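Local structure of diguanylate cyclase/phosphodiesterase (Caldicellulosiruptor saccharolyticus, 3MTK) at residues A[38-43]-A[125-130]; A[68-73]-A[106-111]; A[76-81]-A[91-96]. The protein probably takes part in cyclic di-GMP turnover as a cyclic-guanylate-specific phosphodiesterase, of which this chain is the GGDEF (diguanylate cyclase-like) domain alone. All blocks are in the same frame, centred on the assembly; numbering follows the deposited sequence.

Contact 1. Residues A[38-43]-A[125-130]; sequences YLIFLE and IGAAQI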
ATOM      1  N   TYR A  38       4.861  -7.521   8.470  1.00 51.01           N
ATOM      2  CA  TYR A  38       5.392  -6.296   7.901  1.00 48.04           C
ATOM      3  C   TYR A  38       4.375  -5.230   7.533  1.00 45.60           C
ATOM      4  O   TYR A  38       3.222  -5.522   7.219  1.00 45.36           O
ATOM      5  CB  TYR A  38       6.212  -6.610   6.644  1.00 47.30           C
ATOM      6  CG  TYR A  38       7.377  -7.545   6.855  1.00 46.74           C
ATOM      7  CD1 TYR A  38       7.175  -8.910   7.067  1.00 46.14           C
ATOM      8  CD2 TYR A  38       8.686  -7.065   6.844  1.00 46.08           C
ATOM      9  CE1 TYR A  38       8.249  -9.771   7.268  1.00 45.87           C
ATOM     10  CE2 TYR A  38       9.765  -7.920   7.042  1.00 47.37           C
ATOM     11  CZ  TYR A  38       9.539  -9.268   7.254  1.00 47.58           C
ATOM     12  OH  TYR A  38      10.606 -10.111   7.448  1.00 50.48           O
ATOM     13  N   LEU A  39       4.825  -3.982   7.583  1.00 42.61           N
ATOM     14  CA  LEU A  39       4.010  -2.850   7.180  1.00 39.46           C
ATOM     15  C   LEU A  39       4.556  -2.561   5.786  1.00 38.20           C
ATOM     16  O   LEU A  39       5.776  -2.506   5.599  1.00 40.05           O
ATOM     17  CB  LEU A  39       4.253  -1.638   8.078  1.00 38.18           C
ATOM     18  CG  LEU A  39       3.480  -0.382   7.659  1.00 39.31           C
ATOM     19  CD1 LEU A  39       1.990  -0.661   7.691  1.00 37.87           C
ATOM     20  CD2 LEU A  39       3.823   0.770   8.580  1.00 38.08           C
ATOM     21  N   ILE A  40       3.669  -2.400   4.812  1.00 36.71           N
ATOM     22  CA  ILE A  40       4.085  -2.125   3.444  1.00 35.49           C
ATOM     23  C   ILE A  40       3.358  -0.913   2.890  1.00 34.31           C
ATOM     24  O   ILE A  40       2.136  -0.778   3.045  1.00 34.47           O
ATOM     25  CB  ILE A  40       3.803  -3.333   2.520  1.00 37.97           C
ATOM     26  CG1 ILE A  40       4.503  -4.572   3.068  1.00 38.80           C
ATOM     27  CG2 ILE A  40       4.326  -3.059   1.119  1.00 34.68           C
ATOM     28  CD1 ILE A  40       3.982  -5.855   2.484  1.00 42.94           C
ATOM     29  N   PHE A  41       4.125  -0.038   2.251  1.00 32.17           N
ATOM     30  CA  PHE A  41       3.607   1.177   1.641  1.00 30.62           C
ATOM     31  C   PHE A  41       3.708   1.066   0.117  1.00 30.91           C
ATOM     32  O   PHE A  41       4.797   0.874  -0.428  1.00 30.06           O
ATOM     33  CB  PHE A  41       4.422   2.389   2.124  1.00 31.51           C
ATOM     34  CG  PHE A  41       3.887   3.046   3.373  1.00 28.78           C
ATOM     35  CD1 PHE A  41       2.854   2.471   4.107  1.00 30.24           C
ATOM     36  CD2 PHE A  41       4.432   4.244   3.822  1.00 31.17           C
ATOM     37  CE1 PHE A  41       2.372   3.078   5.280  1.00 30.27           C
ATOM     38  CE2 PHE A  41       3.959   4.865   4.996  1.00 32.70           C
ATOM     39  CZ  PHE A  41       2.925   4.276   5.726  1.00 30.27           C
ATOM     40  N   LEU A  42       2.577   1.159  -0.572  1.00 30.94           N
ATOM     41  CA  LEU A  42       2.595   1.094  -2.029  1.00 31.62           C
ATOM     42  C   LEU A  42       2.163   2.437  -2.588  1.00 30.97           C
ATOM     43  O   LEU A  42       1.112   2.982  -2.211  1.00 31.97           O
ATOM     44  CB  LEU A  42       1.640   0.032  -2.585  1.00 33.07           C
ATOM     45  CG  LEU A  42       1.821  -1.459  -2.360  1.00 36.67           C
ATOM     46  CD1 LEU A  42       1.281  -1.859  -0.975  1.00 41.11           C
ATOM     47  CD2 LEU A  42       1.047  -2.194  -3.436  1.00 37.68           C
ATOM     48  N   GLU A  43       2.956   2.966  -3.505  1.00 30.88           N
ATOM     49  CA  GLU A  43       2.621   4.243  -4.109  1.00 31.34           C
ATOM     50  C   GLU A  43       2.332   4.082  -5.601  1.00 29.48           C
ATOM     51  O   GLU A  43       3.102   3.463  -6.336  1.00 29.84           O
ATOM     52  CB  GLU A  43       3.764   5.241  -3.900  1.00 31.94           C
ATOM     53  CG  GLU A  43       3.450   6.633  -4.434  1.00 39.38           C
ATOM     54  CD  GLU A  43       4.532   7.648  -4.125  1.00 40.84           C
ATOM     55  OE1 GLU A  43       5.214   7.490  -3.094  1.00 42.19           O
ATOM     56  OE2 GLU A  43       4.689   8.610  -4.904  1.00 43.59           O
ATOM     57  N   ILE A 125       7.338   0.387  -3.778  1.00 32.48           N
ATOM     58  CA  ILE A 125       6.973  -0.186  -2.501  1.00 34.05           C
ATOM     59  C   ILE A 125       8.019  -0.030  -1.414  1.00 36.45           C
ATOM     60  O   ILE A 125       9.199  -0.306  -1.627  1.00 37.92           O
ATOM     61  CB  ILE A 125       6.638  -1.683  -2.673  1.00 32.90           C
ATOM     62  CG1 ILE A 125       5.273  -1.818  -3.348  1.00 34.63           C
ATOM     63  CG2 ILE A 125       6.655  -2.392  -1.339  1.00 29.63           C
ATOM     64  CD1 ILE A 125       4.865  -3.263  -3.646  1.00 38.05           C
ATOM     65  N   GLY A 126       7.565   0.429  -0.254  1.00 36.31           N
ATOM     66  CA  GLY A 126       8.439   0.592   0.887  1.00 37.79           C
ATOM     67  C   GLY A 126       7.866  -0.306   1.966  1.00 38.98           C
ATOM     68  O   GLY A 126       6.661  -0.256   2.238  1.00 37.88           O
ATOM     69  N   ALA A 127       8.701  -1.139   2.575  1.00 38.63           N
ATOM     70  CA  ALA A 127       8.209  -2.045   3.614  1.00 40.16           C
ATOM     71  C   ALA A 127       9.064  -2.020   4.877  1.00 41.58           C
ATOM     72  O   ALA A 127      10.247  -1.680   4.832  1.00 40.12           O
ATOM     73  CB  ALA A 127       8.130  -3.467   3.061  1.00 37.81           C
ATOM     74  N   ALA A 128       8.466  -2.384   6.006  1.00 43.15           N
ATOM     75  CA  ALA A 128       9.204  -2.389   7.264  1.00 43.48           C
ATOM     76  C   ALA A 128       8.731  -3.457   8.258  1.00 46.10           C
ATOM     77  O   ALA A 128       7.532  -3.640   8.474  1.00 44.54           O
ATOM     78  CB  ALA A 128       9.131  -1.011   7.902  1.00 40.54           C
ATOM     79  N   GLN A 129       9.694  -4.160   8.845  1.00 48.91           N
ATOM     80  CA  GLN A 129       9.436  -5.201   9.837  1.00 51.21           C
ATOM     81  C   GLN A 129       8.733  -4.580  11.042  1.00 53.03           C
ATOM     82  O   GLN A 129       9.309  -3.725  11.721  1.00 51.54           O
ATOM     83  CB  GLN A 129      10.766  -5.802  10.297  1.00 52.63           C
ATOM     84  CG  GLN A 129      10.661  -6.959  11.285  1.00 54.74           C
ATOM     85  CD  GLN A 129      10.720  -8.305  10.599  1.00 55.61           C
ATOM     86  OE1 GLN A 129      11.637  -8.575   9.817  1.00 55.71           O
ATOM     87  NE2 GLN A 129       9.747  -9.161  10.886  1.00 56.37           N
ATOM     88  N   ILE A 130       7.495  -4.990  11.303  1.00 56.10           N
ATOM     89  CA  ILE A 130       6.758  -4.465  12.449  1.00 60.23           C
ATOM     90  C   ILE A 130       7.450  -4.903  13.738  1.00 64.58           C
ATOM     91  O   ILE A 130       7.766  -6.081  13.916  1.00 63.73           O
ATOM     92  CB  ILE A 130       5.310  -4.989  12.497  1.00 60.32           C
ATOM     93  CG1 ILE A 130       4.461  -4.297  11.430  1.00 59.46           C
ATOM     94  CG2 ILE A 130       4.731  -4.772  13.893  1.00 59.85           C
ATOM     95  CD1 ILE A 130       3.000  -4.697  11.456  1.00 58.17           C
TER
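Leu39 and Ala128 face each other as a hydrogen-bonded pair of two antiparallel strands, their axes 169° apart. Leu39 N gives an almost straight bond to Ala128 O at 2.9 Å, and Ala128 N returns one to Leu39 O. Phe41 and Gly126 repeat the exchange two residues on. CA-H...O contacts fill in between, among them Ala127 CA to Leu39 O at 3.2 Å.

Apolar packing follows the alternation of the strands. On the face of Ile40, Leu42, Ile125 and Ala127, the two CG2 methyls of Ile40 and Ile125 meet at 3.5 Å, a tight fit. Leu42 runs beside Ile125 in the same direction, with its CG 3.6 Å from Ile125 CG1. Ile40 CG1 rests on Ala127 CB. Leu42 and Ile125 are covered by helix 97-108, whereas Leu39 and Phe41, on the other face, meet helix 137-154.

At the strand end a ring meets an amide. The Tyr38 ring lies obliquely against Gln129, CD2 standing 3.6 Å from Gln129 CA, and the ring and amide planes are 49° apart. Gln129 bends at chi2 (96°), and its NE2 bonds to Asp36. An alanine in place of Tyr38 would probably leave the Gln129 amide without the ring beside it and open a gap against Ile97 of helix 97-108.

Strands 37-44 and 123-129 are the first and fourth of the βαββαβ core that GGDEF domains share with other nucleotide cyclases, paired at the middle of its sheet.

Contact 2. Residues A[68-73]-A[106-111]; sequences KRIKDI and SQLLLP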
ATOM      1  N   LYS A  68      -8.977  -2.987  -5.163  1.00 42.35           N
ATOM      2  CA  LYS A  68      -9.506  -4.343  -5.162  1.00 43.27           C
ATOM      3  C   LYS A  68      -8.435  -5.383  -5.464  1.00 42.09           C
ATOM      4  O   LYS A  68      -8.391  -6.442  -4.833  1.00 41.95           O
ATOM      5  CB  LYS A  68     -10.679  -4.449  -6.135  1.00 45.58           C
ATOM      6  CG  LYS A  68     -11.855  -3.595  -5.670  1.00 49.61           C
ATOM      7  CD  LYS A  68     -13.084  -3.733  -6.546  1.00 53.17           C
ATOM      8  CE  LYS A  68     -14.195  -2.790  -6.077  1.00 53.95           C
ATOM      9  NZ  LYS A  68     -15.339  -2.778  -7.040  1.00 53.35           N
ATOM     10  N   ARG A  69      -7.557  -5.083  -6.411  1.00 39.07           N
ATOM     11  CA  ARG A  69      -6.491  -6.022  -6.731  1.00 36.41           C
ATOM     12  C   ARG A  69      -5.585  -6.174  -5.498  1.00 35.63           C
ATOM     13  O   ARG A  69      -5.206  -7.279  -5.121  1.00 34.21           O
ATOM     14  CB  ARG A  69      -5.695  -5.516  -7.939  1.00 35.71           C
ATOM     15  CG  ARG A  69      -4.666  -6.483  -8.462  1.00 37.95           C
ATOM     16  CD  ARG A  69      -4.073  -6.045  -9.822  1.00 39.29           C
ATOM     17  NE  ARG A  69      -5.079  -5.897 -10.874  1.00 37.36           N
ATOM     18  CZ  ARG A  69      -4.795  -5.609 -12.148  1.00 38.76           C
ATOM     19  NH1 ARG A  69      -3.531  -5.442 -12.526  1.00 33.41           N
ATOM     20  NH2 ARG A  69      -5.773  -5.486 -13.045  1.00 35.82           N
ATOM     21  N   ILE A  70      -5.247  -5.057  -4.863  1.00 36.87           N
ATOM     22  CA  ILE A  70      -4.400  -5.098  -3.676  1.00 39.00           C
ATOM     23  C   ILE A  70      -5.135  -5.941  -2.638  1.00 41.89           C
ATOM     24  O   ILE A  70      -4.585  -6.866  -2.053  1.00 40.79           O
ATOM     25  CB  ILE A  70      -4.179  -3.682  -3.095  1.00 37.80           C
ATOM     26  CG1 ILE A  70      -3.432  -2.804  -4.102  1.00 37.42           C
ATOM     27  CG2 ILE A  70      -3.408  -3.768  -1.803  1.00 36.23           C
ATOM     28  CD1 ILE A  70      -3.091  -1.421  -3.571  1.00 34.55           C
ATOM     29  N   LYS A  71      -6.397  -5.606  -2.421  1.00 43.79           N
ATOM     30  CA  LYS A  71      -7.209  -6.326  -1.466  1.00 48.34           C
ATOM     31  C   LYS A  71      -7.215  -7.816  -1.826  1.00 50.41           C
ATOM     32  O   LYS A  71      -7.160  -8.673  -0.949  1.00 50.59           O
ATOM     33  CB  LYS A  71      -8.628  -5.739  -1.477  1.00 48.28           C
ATOM     34  CG  LYS A  71      -9.576  -6.310  -0.452  1.00 50.88           C
ATOM     35  CD  LYS A  71     -10.480  -5.224   0.148  1.00 53.53           C
ATOM     36  CE  LYS A  71     -11.252  -4.416  -0.902  1.00 54.62           C
ATOM     37  NZ  LYS A  71     -12.260  -5.207  -1.657  1.00 55.79           N
ATOM     38  N   ASP A  72      -7.237  -8.118  -3.121  1.00 53.36           N
ATOM     39  CA  ASP A  72      -7.277  -9.500  -3.583  1.00 55.36           C
ATOM     40  C   ASP A  72      -6.000 -10.311  -3.364  1.00 56.92           C
ATOM     41  O   ASP A  72      -6.036 -11.368  -2.734  1.00 56.68           O
ATOM     42  CB  ASP A  72      -7.672  -9.546  -5.065  1.00 55.53           C
ATOM     43  CG  ASP A  72      -7.852 -10.969  -5.583  1.00 57.04           C
ATOM     44  OD1 ASP A  72      -6.886 -11.557  -6.127  1.00 56.79           O
ATOM     45  OD2 ASP A  72      -8.969 -11.508  -5.433  1.00 58.99           O
ATOM     46  N   ILE A  73      -4.868  -9.843  -3.875  1.00 59.00           N
ATOM     47  CA  ILE A  73      -3.648 -10.617  -3.696  1.00 60.92           C
ATOM     48  C   ILE A  73      -3.153 -10.505  -2.260  1.00 62.24           C
ATOM     49  O   ILE A  73      -2.282 -11.261  -1.833  1.00 62.41           O
ATOM     50  CB  ILE A  73      -2.524 -10.192  -4.704  1.00 61.03           C
ATOM     51  CG1 ILE A  73      -1.650  -9.084  -4.119  1.00 61.17           C
ATOM     52  CG2 ILE A  73      -3.153  -9.748  -6.025  1.00 59.77           C
ATOM     53  CD1 ILE A  73      -2.370  -7.782  -3.897  1.00 64.23           C
ATOM     54  N   SER A 106       4.185  -7.759  -9.524  1.00 44.98           N
ATOM     55  CA  SER A 106       4.054  -8.320 -10.864  1.00 44.34           C
ATOM     56  C   SER A 106       2.593  -8.279 -11.295  1.00 43.31           C
ATOM     57  O   SER A 106       2.285  -8.021 -12.461  1.00 42.23           O
ATOM     58  CB  SER A 106       4.542  -9.765 -10.894  1.00 44.68           C
ATOM     59  OG  SER A 106       3.647 -10.611 -10.198  1.00 46.05           O
ATOM     60  N   GLN A 107       1.699  -8.527 -10.348  1.00 40.11           N
ATOM     61  CA  GLN A 107       0.273  -8.503 -10.626  1.00 40.49           C
ATOM     62  C   GLN A 107      -0.270  -7.076 -10.749  1.00 39.67           C
ATOM     63  O   GLN A 107      -1.110  -6.786 -11.616  1.00 37.17           O
ATOM     64  CB  GLN A 107      -0.467  -9.264  -9.531  1.00 42.45           C
ATOM     65  CG  GLN A 107      -0.060 -10.733  -9.497  1.00 49.26           C
ATOM     66  CD  GLN A 107      -0.632 -11.473  -8.310  1.00 52.27           C
ATOM     67  OE1 GLN A 107      -1.850 -11.620  -8.181  1.00 55.78           O
ATOM     68  NE2 GLN A 107       0.246 -11.942  -7.429  1.00 52.58           N
ATOM     69  N   LEU A 108       0.201  -6.183  -9.881  1.00 37.84           N
ATOM     70  CA  LEU A 108      -0.241  -4.794  -9.932  1.00 36.54           C
ATOM     71  C   LEU A 108       0.178  -4.173 -11.257  1.00 35.85           C
ATOM     72  O   LEU A 108      -0.489  -3.290 -11.784  1.00 36.23           O
ATOM     73  CB  LEU A 108       0.361  -3.999  -8.777  1.00 34.55           C
ATOM     74  CG  LEU A 108      -0.367  -4.130  -7.437  1.00 34.13           C
ATOM     75  CD1 LEU A 108       0.423  -3.389  -6.359  1.00 33.16           C
ATOM     76  CD2 LEU A 108      -1.784  -3.567  -7.565  1.00 29.73           C
ATOM     77  N   LEU A 109       1.291  -4.660 -11.791  1.00 37.15           N
ATOM     78  CA  LEU A 109       1.835  -4.179 -13.047  1.00 37.75           C
ATOM     79  C   LEU A 109       0.974  -4.606 -14.222  1.00 38.24           C
ATOM     80  O   LEU A 109       1.146  -4.105 -15.331  1.00 38.51           O
ATOM     81  CB  LEU A 109       3.258  -4.705 -13.213  1.00 38.44           C
ATOM     82  CG  LEU A 109       4.413  -3.735 -12.967  1.00 38.62           C
ATOM     83  CD1 LEU A 109       3.996  -2.601 -12.052  1.00 37.65           C
ATOM     84  CD2 LEU A 109       5.580  -4.506 -12.404  1.00 36.87           C
ATOM     85  N   LEU A 110       0.053  -5.535 -13.975  1.00 39.01           N
ATOM     86  CA  LEU A 110      -0.848  -6.032 -15.017  1.00 39.34           C
ATOM     87  C   LEU A 110      -1.873  -4.954 -15.376  1.00 40.06           C
ATOM     88  O   LEU A 110      -2.347  -4.223 -14.508  1.00 39.89           O
ATOM     89  CB  LEU A 110      -1.564  -7.310 -14.546  1.00 38.42           C
ATOM     90  CG  LEU A 110      -1.030  -8.649 -15.062  1.00 36.03           C
ATOM     91  CD1 LEU A 110       0.465  -8.720 -14.903  1.00 38.98           C
ATOM     92  CD2 LEU A 110      -1.697  -9.774 -14.323  1.00 33.85           C
ATOM     93  N   PRO A 111      -2.239  -4.856 -16.659  1.00 39.21           N
ATOM     94  CA  PRO A 111      -3.201  -3.861 -17.145  1.00 40.34           C
ATOM     95  C   PRO A 111      -4.520  -3.814 -16.380  1.00 41.73           C
ATOM     96  O   PRO A 111      -4.900  -4.767 -15.703  1.00 42.67           O
ATOM     97  CB  PRO A 111      -3.413  -4.266 -18.604  1.00 41.22           C
ATOM     98  CG  PRO A 111      -2.119  -4.962 -18.968  1.00 41.60           C
ATOM     99  CD  PRO A 111      -1.845  -5.779 -17.737  1.00 40.66           C
TER
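Arg69 reaches from helix 56-74 to three backbone carbonyls where helix 97-108 runs out into the following turn. Its NH1 bonds to two of them, Leu110 O at 2.6 Å and Gln107 O at 2.9 Å, while NH2 donates to Pro111 O at 2.9 Å. The last bond is the straightest (172° at the hydrogen), and its acceptor lies in the guanidinium plane. The other two acceptors are tilted from that plane, and NH1 stands above the carbonyl plane of Leu110 rather than within it. With both terminal nitrogens engaged, the group has little freedom to turn. Gln107 O is shared: it also accepts a bond from Leu110 N, which closes the turn.

The arginine starts with CG anti to the backbone N (chi1 -173°) and bends at chi3 (-59°), which brings NE round toward the turn. Three carbonyl oxygens, one of them from the last turn of the helix, converge here, so the position probably suits a cation. Tyr112 adds a cation-pi contact to the same guanidinium.

Packing takes over away from the charge. Leu108 slides past the Arg69 chain in the opposite direction, its CD2 4.1 Å from Arg69 CD, and the same methyl lies 3.9 Å from Ile70 CG1. Gln107, extended beyond CG, and Ile73 pass in opposite directions, with Gln107 OE1 3.1 Å from Ile73 CG2.

Ile70 and Leu108 are buried. Ile70 rests on Phe88 and Ile90 of strand 87-93, and Leu108 on Phe123 of strand 123-129, which places both helices against one face of the central sheet, with Arg69 binding the turn that leads from helix 97-108 into strand 112-114.

Contact 3. Residues A[76-81]-A[91-96]; sequences EGNKAF and ICKSEN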
ATOM      1  N   GLU A  76      -7.207 -12.393   3.230  1.00 79.56           N
ATOM      2  CA  GLU A  76      -8.136 -12.002   4.286  1.00 80.53           C
ATOM      3  C   GLU A  76      -7.419 -11.883   5.626  1.00 79.10           C
ATOM      4  O   GLU A  76      -7.802 -11.066   6.469  1.00 79.60           O
ATOM      5  CB  GLU A  76      -9.280 -13.013   4.386  1.00 84.07           C
ATOM      6  CG  GLU A  76     -10.040 -13.203   3.081  1.00 88.64           C
ATOM      7  CD  GLU A  76     -11.219 -14.145   3.225  1.00 91.69           C
ATOM      8  OE1 GLU A  76     -11.027 -15.251   3.776  1.00 93.09           O
ATOM      9  OE2 GLU A  76     -12.331 -13.783   2.781  1.00 92.91           O
ATOM     10  N   GLY A  77      -6.374 -12.691   5.812  1.00 76.29           N
ATOM     11  CA  GLY A  77      -5.604 -12.651   7.044  1.00 72.47           C
ATOM     12  C   GLY A  77      -4.717 -11.416   7.124  1.00 69.92           C
ATOM     13  O   GLY A  77      -4.085 -11.153   8.148  1.00 69.13           O
ATOM     14  N   ASN A  78      -4.667 -10.661   6.029  1.00 66.91           N
ATOM     15  CA  ASN A  78      -3.874  -9.438   5.949  1.00 63.56           C
ATOM     16  C   ASN A  78      -4.807  -8.255   5.742  1.00 61.59           C
ATOM     17  O   ASN A  78      -5.914  -8.413   5.221  1.00 62.01           O
ATOM     18  CB  ASN A  78      -2.876  -9.531   4.794  1.00 62.11           C
ATOM     19  CG  ASN A  78      -1.818 -10.589   5.026  1.00 59.94           C
ATOM     20  OD1 ASN A  78      -1.166 -11.047   4.089  1.00 59.48           O
ATOM     21  ND2 ASN A  78      -1.636 -10.977   6.284  1.00 56.83           N
ATOM     22  N   LYS A  79      -4.359  -7.075   6.151  1.00 58.87           N
ATOM     23  CA  LYS A  79      -5.162  -5.864   6.034  1.00 56.68           C
ATOM     24  C   LYS A  79      -4.632  -4.909   4.979  1.00 53.92           C
ATOM     25  O   LYS A  79      -3.418  -4.777   4.792  1.00 53.41           O
ATOM     26  CB  LYS A  79      -5.214  -5.142   7.384  1.00 58.24           C
ATOM     27  CG  LYS A  79      -5.967  -5.891   8.465  1.00 59.66           C
ATOM     28  CD  LYS A  79      -7.450  -5.986   8.133  1.00 62.28           C
ATOM     29  CE  LYS A  79      -8.103  -4.603   8.073  1.00 63.20           C
ATOM     30  NZ  LYS A  79      -9.598  -4.660   7.992  1.00 63.80           N
ATOM     31  N   ALA A  80      -5.555  -4.239   4.298  1.00 49.78           N
ATOM     32  CA  ALA A  80      -5.211  -3.282   3.257  1.00 47.56           C
ATOM     33  C   ALA A  80      -5.864  -1.946   3.594  1.00 46.79           C
ATOM     34  O   ALA A  80      -7.031  -1.907   3.985  1.00 47.43           O
ATOM     35  CB  ALA A  80      -5.701  -3.786   1.910  1.00 45.99           C
ATOM     36  N   PHE A  81      -5.113  -0.854   3.444  1.00 45.32           N
ATOM     37  CA  PHE A  81      -5.629   0.479   3.748  1.00 42.49           C
ATOM     38  C   PHE A  81      -5.328   1.503   2.668  1.00 41.46           C
ATOM     39  O   PHE A  81      -4.376   1.349   1.895  1.00 43.01           O
ATOM     40  CB  PHE A  81      -5.026   0.995   5.058  1.00 41.68           C
ATOM     41  CG  PHE A  81      -4.961  -0.034   6.143  1.00 41.34           C
ATOM     42  CD1 PHE A  81      -3.967  -1.010   6.140  1.00 40.81           C
ATOM     43  CD2 PHE A  81      -5.904  -0.046   7.162  1.00 41.56           C
ATOM     44  CE1 PHE A  81      -3.915  -1.983   7.135  1.00 39.09           C
ATOM     45  CE2 PHE A  81      -5.864  -1.019   8.164  1.00 41.50           C
ATOM     46  CZ  PHE A  81      -4.868  -1.987   8.150  1.00 40.93           C
ATOM     47  N   ILE A  91      -0.765  -4.616   6.073  1.00 49.37           N
ATOM     48  CA  ILE A  91      -0.228  -5.209   7.286  1.00 50.85           C
ATOM     49  C   ILE A  91      -0.221  -6.669   6.886  1.00 54.28           C
ATOM     50  O   ILE A  91      -1.268  -7.206   6.527  1.00 54.98           O
ATOM     51  CB  ILE A  91      -1.172  -5.098   8.485  1.00 49.50           C
ATOM     52  CG1 ILE A  91      -1.499  -3.633   8.787  1.00 50.17           C
ATOM     53  CG2 ILE A  91      -0.537  -5.786   9.681  1.00 47.11           C
ATOM     54  CD1 ILE A  91      -0.329  -2.813   9.210  1.00 49.39           C
ATOM     55  N   CYS A  92       0.933  -7.318   6.922  1.00 57.54           N
ATOM     56  CA  CYS A  92       0.966  -8.722   6.546  1.00 61.08           C
ATOM     57  C   CYS A  92       2.005  -9.540   7.286  1.00 63.25           C
ATOM     58  O   CYS A  92       3.110  -9.075   7.561  1.00 63.54           O
ATOM     59  CB  CYS A  92       1.217  -8.867   5.047  1.00 61.11           C
ATOM     60  SG  CYS A  92       2.923  -8.571   4.588  1.00 62.25           S
ATOM     61  N   LYS A  93       1.627 -10.771   7.607  1.00 66.59           N
ATOM     62  CA  LYS A  93       2.520 -11.704   8.277  1.00 69.56           C
ATOM     63  C   LYS A  93       3.039 -12.576   7.142  1.00 69.93           C
ATOM     64  O   LYS A  93       2.251 -13.125   6.375  1.00 68.09           O
ATOM     65  CB  LYS A  93       1.741 -12.545   9.294  1.00 72.12           C
ATOM     66  CG  LYS A  93       0.493 -13.205   8.718  1.00 75.67           C
ATOM     67  CD  LYS A  93      -0.260 -14.015   9.760  1.00 77.48           C
ATOM     68  CE  LYS A  93      -1.413 -14.777   9.127  1.00 78.79           C
ATOM     69  NZ  LYS A  93      -2.182 -15.557  10.134  1.00 79.70           N
ATOM     70  N   SER A  94       4.357 -12.686   7.012  1.00 72.00           N
ATOM     71  CA  SER A  94       4.916 -13.489   5.934  1.00 74.68           C
ATOM     72  C   SER A  94       6.342 -13.959   6.177  1.00 76.44           C
ATOM     73  O   SER A  94       7.227 -13.167   6.512  1.00 76.89           O
ATOM     74  CB  SER A  94       4.861 -12.706   4.622  1.00 75.13           C
ATOM     75  OG  SER A  94       3.532 -12.312   4.335  1.00 78.49           O
ATOM     76  N   GLU A  95       6.551 -15.261   5.997  1.00 78.25           N
ATOM     77  CA  GLU A  95       7.862 -15.864   6.183  1.00 79.89           C
ATOM     78  C   GLU A  95       8.817 -15.297   5.140  1.00 78.88           C
ATOM     79  O   GLU A  95       9.977 -15.003   5.438  1.00 79.98           O
ATOM     80  CB  GLU A  95       7.753 -17.386   6.060  1.00 81.50           C
ATOM     81  CG  GLU A  95       6.954 -18.025   7.193  1.00 83.59           C
ATOM     82  CD  GLU A  95       6.815 -19.532   7.052  1.00 85.07           C
ATOM     83  OE1 GLU A  95       6.316 -20.174   8.005  1.00 85.08           O
ATOM     84  OE2 GLU A  95       7.197 -20.072   5.992  1.00 85.61           O
ATOM     85  N   ASN A  96       8.316 -15.140   3.919  1.00 76.68           N
ATOM     86  CA  ASN A  96       9.096 -14.575   2.823  1.00 74.43           C
ATOM     87  C   ASN A  96       8.323 -13.364   2.295  1.00 69.41           C
ATOM     88  O   ASN A  96       7.430 -13.498   1.457  1.00 68.85           O
ATOM     89  CB  ASN A  96       9.283 -15.600   1.702  1.00 77.48           C
ATOM     90  CG  ASN A  96      10.249 -15.120   0.636  1.00 80.05           C
ATOM     91  OD1 ASN A  96      10.104 -14.017   0.100  1.00 81.36           O
ATOM     92  ND2 ASN A  96      11.243 -15.944   0.321  1.00 82.81           N
TER
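Phe81 turns a ring edge to Ile91: its CE1 comes within 3.4 Å of Ile91 CG1, which lies near the ring plane, and CZ is the next atom at 3.8 Å. The two side chains cross at a slant. Ile91 CG1 is anti to its own carbonyl carbon (chi1 -59°), and this carries the branch to the ring. Leu21 of helix 18-30 touches both side chains, so the edge contact is part of a buried layer.

Lys79 stands across from Ile91 as a hydrogen-bonded antiparallel pair. Lys79 N bonds to Ile91 O at 3.1 Å, and Ile91 N bonds to Lys79 O at 3.0 Å. Lys79 CB and Ile91 CB are 4.2 Å apart, after which the lysine chain bends at chi2 and chi3 and leads off, its side chain touching Trp24.

These strands, 79-84 and 87-93, form the beta hairpin that bears the GGDEF signature of the family at its turn. Here the signature is degenerate, with an arginine where the glutamate would be, consistent with a domain that has lost cyclase activity. The contact lies at the open end of the hairpin, away from that turn.

Past the paired residues, Asn78 lays its amide over Cys92. Its OD1 is 3.4 Å from Cys92 CB and its ND2 is 3.5 Å from Cys92 CA, while Asn78 CB sits 3.3 Å from Ile91 O. Phe100 of helix 97-108 touches both Asn78 and Cys92. Further along, Asn96 is the N-cap of that helix, its OD1 accepting a bond from the backbone N of Asp99.

Contacts 1 and 3 share a sheet, their centres about 10 Å apart. Strand 37-44 of contact 1 neighbours strand 87-93 of contact 3: Tyr38 N probably bonds to Cys92 O, and Leu39 CD1 packs on Ile91 CD1 at 3.5 Å. Contact 2 lies about 16 Å from contact 1 between centres and meets it through Leu42 CD2, which packs against Leu108 and Ile70. Contacts 2 and 3 (centres about 15 Å apart) are joined by helix 56-74 leading into strand 79-84 and strand 87-93 into helix 97-108. Along the chain, contact 3 nests within contact 2, and that within contact 1. Glu43 salt-bridges Lys152 and makes a long, weak ion pair with Arg87 of the degenerate signature.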